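Local coordinates for TetR family transcriptional regulator (Mycobacterium smegmatis, PDB 5XS9), which probably binds operator DNA as a homodimer to regulate transcription of biotin-related genes, as a member of the TetR family, at the interface of chains A and B. Residues are numbered along the deposited sequence; one frame, centred on the assembly and turned at random. Chains: chain A/B, TetR family transcriptional regulator.

The interface of chains A and B. Residues chain A 132, 135, 180-181, 184-185, 188; chain B 139, 176-177, 180-181, 183-184.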
loop_
_atom_site.group_PDB
_atom_site.type_symbol
_atom_site.label_atom_id
_atom_site.label_comp_id
_atom_site.label_asym_id
_atom_site.label_seq_id
_atom_site.Cartn_x
_atom_site.Cartn_y
_atom_site.Cartn_z
ATOM N N ALA A 132 -5.318 14.472 7.376
ATOM C CA ALA A 132 -6.501 14.197 6.551
ATOM C C ALA A 132 -6.112 13.901 5.130
ATOM O O ALA A 132 -6.554 12.892 4.572
ATOM C CB ALA A 132 -7.494 15.327 6.608
ATOM N N THR A 135 -4.267 10.627 4.864
ATOM C CA THR A 135 -5.224 9.561 5.033
ATOM C C THR A 135 -5.826 9.142 3.658
ATOM O O THR A 135 -5.877 7.941 3.310
ATOM C CB THR A 135 -6.309 9.954 6.029
ATOM O OG1 THR A 135 -5.742 10.090 7.393
ATOM C CG2 THR A 135 -7.391 8.858 6.059
ATOM N N LEU A 180 -16.571 7.129 1.386
ATOM C CA LEU A 180 -16.469 6.995 2.830
ATOM C C LEU A 180 -15.542 8.027 3.397
ATOM O O LEU A 180 -15.857 8.609 4.425
ATOM C CB LEU A 180 -15.881 5.653 3.281
ATOM C CG LEU A 180 -16.746 4.417 3.218
ATOM C CD1 LEU A 180 -15.916 3.232 3.680
ATOM C CD2 LEU A 180 -17.966 4.573 4.109
ATOM N N LEU A 181 -14.387 8.234 2.745
ATOM C CA LEU A 181 -13.492 9.265 3.227
ATOM C C LEU A 181 -14.083 10.661 3.171
ATOM O O LEU A 181 -13.910 11.438 4.070
ATOM C CB LEU A 181 -12.189 9.235 2.427
ATOM C CG LEU A 181 -11.299 8.055 2.753
ATOM C CD1 LEU A 181 -10.244 7.998 1.678
ATOM C CD2 LEU A 181 -10.710 8.268 4.142
ATOM N N GLY A 184 -16.555 11.076 5.868
ATOM C CA GLY A 184 -15.819 11.276 7.126
ATOM C C GLY A 184 -15.225 12.672 7.287
ATOM O O GLY A 184 -15.287 13.248 8.351
ATOM N N LEU A 185 -14.715 13.243 6.199
ATOM C CA LEU A 185 -14.252 14.595 6.224
ATOM C C LEU A 185 -15.389 15.545 6.524
ATOM O O LEU A 185 -15.217 16.470 7.327
ATOM C CB LEU A 185 -13.558 14.976 4.931
ATOM C CG LEU A 185 -12.224 14.346 4.611
ATOM C CD1 LEU A 185 -11.781 14.468 3.183
ATOM C CD2 LEU A 185 -11.091 14.865 5.527
ATOM N N HIS A 188 -16.448 16.555 9.929
ATOM C CA HIS A 188 -15.830 17.745 10.527
ATOM C C HIS A 188 -16.625 19.118 10.240
ATOM O O HIS A 188 -16.272 20.160 10.727
ATOM C CB HIS A 188 -14.371 17.816 10.069
ATOM C CG HIS A 188 -13.488 16.799 10.743
ATOM N ND1 HIS A 188 -13.627 15.430 10.577
ATOM C CD2 HIS A 188 -12.534 16.965 11.682
ATOM C CE1 HIS A 188 -12.763 14.819 11.371
ATOM N NE2 HIS A 188 -12.088 15.725 12.044
ATOM N N TYR B 139 -6.370 1.443 3.786
ATOM C CA TYR B 139 -5.853 2.565 4.548
ATOM C C TYR B 139 -4.802 2.055 5.575
ATOM O O TYR B 139 -3.687 2.615 5.688
ATOM C CB TYR B 139 -6.974 3.329 5.278
ATOM C CG TYR B 139 -6.432 4.175 6.415
ATOM C CD1 TYR B 139 -6.527 3.739 7.747
ATOM C CD2 TYR B 139 -5.669 5.292 6.162
ATOM C CE1 TYR B 139 -5.980 4.449 8.788
ATOM C CE2 TYR B 139 -5.110 6.008 7.198
ATOM C CZ TYR B 139 -5.292 5.620 8.498
ATOM O OH TYR B 139 -4.717 6.364 9.488
ATOM N N PHE B 176 -6.396 9.109 13.850
ATOM C CA PHE B 176 -7.099 10.163 13.123
ATOM C C PHE B 176 -7.678 9.663 11.786
ATOM O O PHE B 176 -8.836 9.964 11.443
ATOM C CB PHE B 176 -6.152 11.370 12.850
ATOM C CG PHE B 176 -6.847 12.511 12.189
ATOM C CD1 PHE B 176 -7.609 13.410 12.952
ATOM C CD2 PHE B 176 -6.897 12.608 10.799
ATOM C CE1 PHE B 176 -8.360 14.377 12.326
ATOM C CE2 PHE B 176 -7.628 13.599 10.185
ATOM C CZ PHE B 176 -8.336 14.505 10.931
ATOM N N GLY B 177 -6.842 8.982 10.990
ATOM C CA GLY B 177 -7.304 8.585 9.683
ATOM C C GLY B 177 -8.379 7.527 9.801
ATOM O O GLY B 177 -9.353 7.492 9.055
ATOM N N LEU B 180 -11.684 9.114 10.488
ATOM C CA LEU B 180 -12.367 9.592 9.280
ATOM C C LEU B 180 -13.168 8.507 8.682
ATOM O O LEU B 180 -14.322 8.720 8.342
ATOM C CB LEU B 180 -11.417 10.087 8.163
ATOM C CG LEU B 180 -10.738 11.403 8.393
ATOM C CD1 LEU B 180 -9.686 11.717 7.351
ATOM C CD2 LEU B 180 -11.736 12.532 8.434
ATOM N N LEU B 181 -12.587 7.304 8.606
ATOM C CA LEU B 181 -13.313 6.209 8.101
ATOM C C LEU B 181 -14.552 5.792 8.921
ATOM O O LEU B 181 -15.645 5.457 8.362
ATOM C CB LEU B 181 -12.396 5.012 7.898
ATOM C CG LEU B 181 -11.386 5.147 6.772
ATOM C CD1 LEU B 181 -10.333 4.075 6.831
ATOM C CD2 LEU B 181 -12.081 5.189 5.416
ATOM N N ASP B 183 -16.253 7.779 10.948
ATOM C CA ASP B 183 -17.271 8.829 10.710
ATOM C C ASP B 183 -17.956 8.668 9.381
ATOM O O ASP B 183 -19.172 8.841 9.274
ATOM C CB ASP B 183 -16.694 10.221 10.885
ATOM C CG ASP B 183 -16.335 10.496 12.352
ATOM O OD1 ASP B 183 -16.930 9.928 13.221
ATOM O OD2 ASP B 183 -15.452 11.224 12.648
ATOM N N GLY B 184 -17.183 8.236 8.386
ATOM C CA GLY B 184 -17.719 7.910 7.044
ATOM C C GLY B 184 -18.705 6.790 7.059
ATOM O O GLY B 184 -19.759 6.835 6.420
HETATM O O HOH W 1 -3.361 9.174 8.491
#
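With CG anti to the carbonyl carbon (chi1 -73°), B:Leu180 directs both methyls from helix 170-186 of chain B into chain A. CD2 of B:Leu180 lies 3.6 Å from the carbonyl O of A:Gly184 and also meets CD2 of A:Leu185, whose side chain it crosses obliquely. The imidazole of A:His188 crosses the leucine at about a right angle, CE1 of A:His188 being 3.9 Å from CD2 of B:Leu180. CD1, the other branch, meets the methyl CG2 of A:Thr135, so one leucine touches both helices 129-155 and 170-186 of chain A. A:Gly184 lacks a side chain, and the helices pack closely there: CA of A:Gly184 is 3.2 Å from the carbonyl O of B:Leu180. Beside this crossing, A:Leu181 and B:Leu181 lie alongside each other, pointing the same way, with their CD2 methyls 3.6 Å apart.

In A:Thr135, OG1 lies beside the backbone N (chi1 -67°), against CA of B:Gly177, while CG2, anti to N, packs on that CA and on CE2 of B:Tyr139. Hydroxyl OG1 of A:Thr135 is 2.8 Å from the oxygen of water 1. Water 1, in plane at the tyrosine ring's edge, is a longer 3.3 Å from OH of B:Tyr139, a loose polar link in a largely apolar patch. B:Phe176, CG anti to the backbone N (chi1 -176°), places CE2 3.7 Å from N of A:Ala132. Tip to tip, CE1 of B:Phe176 is 4.0 Å from NE2 of A:His188. Repeated by two-fold symmetry, this packing forms part of the interface joining the C-terminal domains in what is very likely the functional dimer, as is usual for TetR regulators.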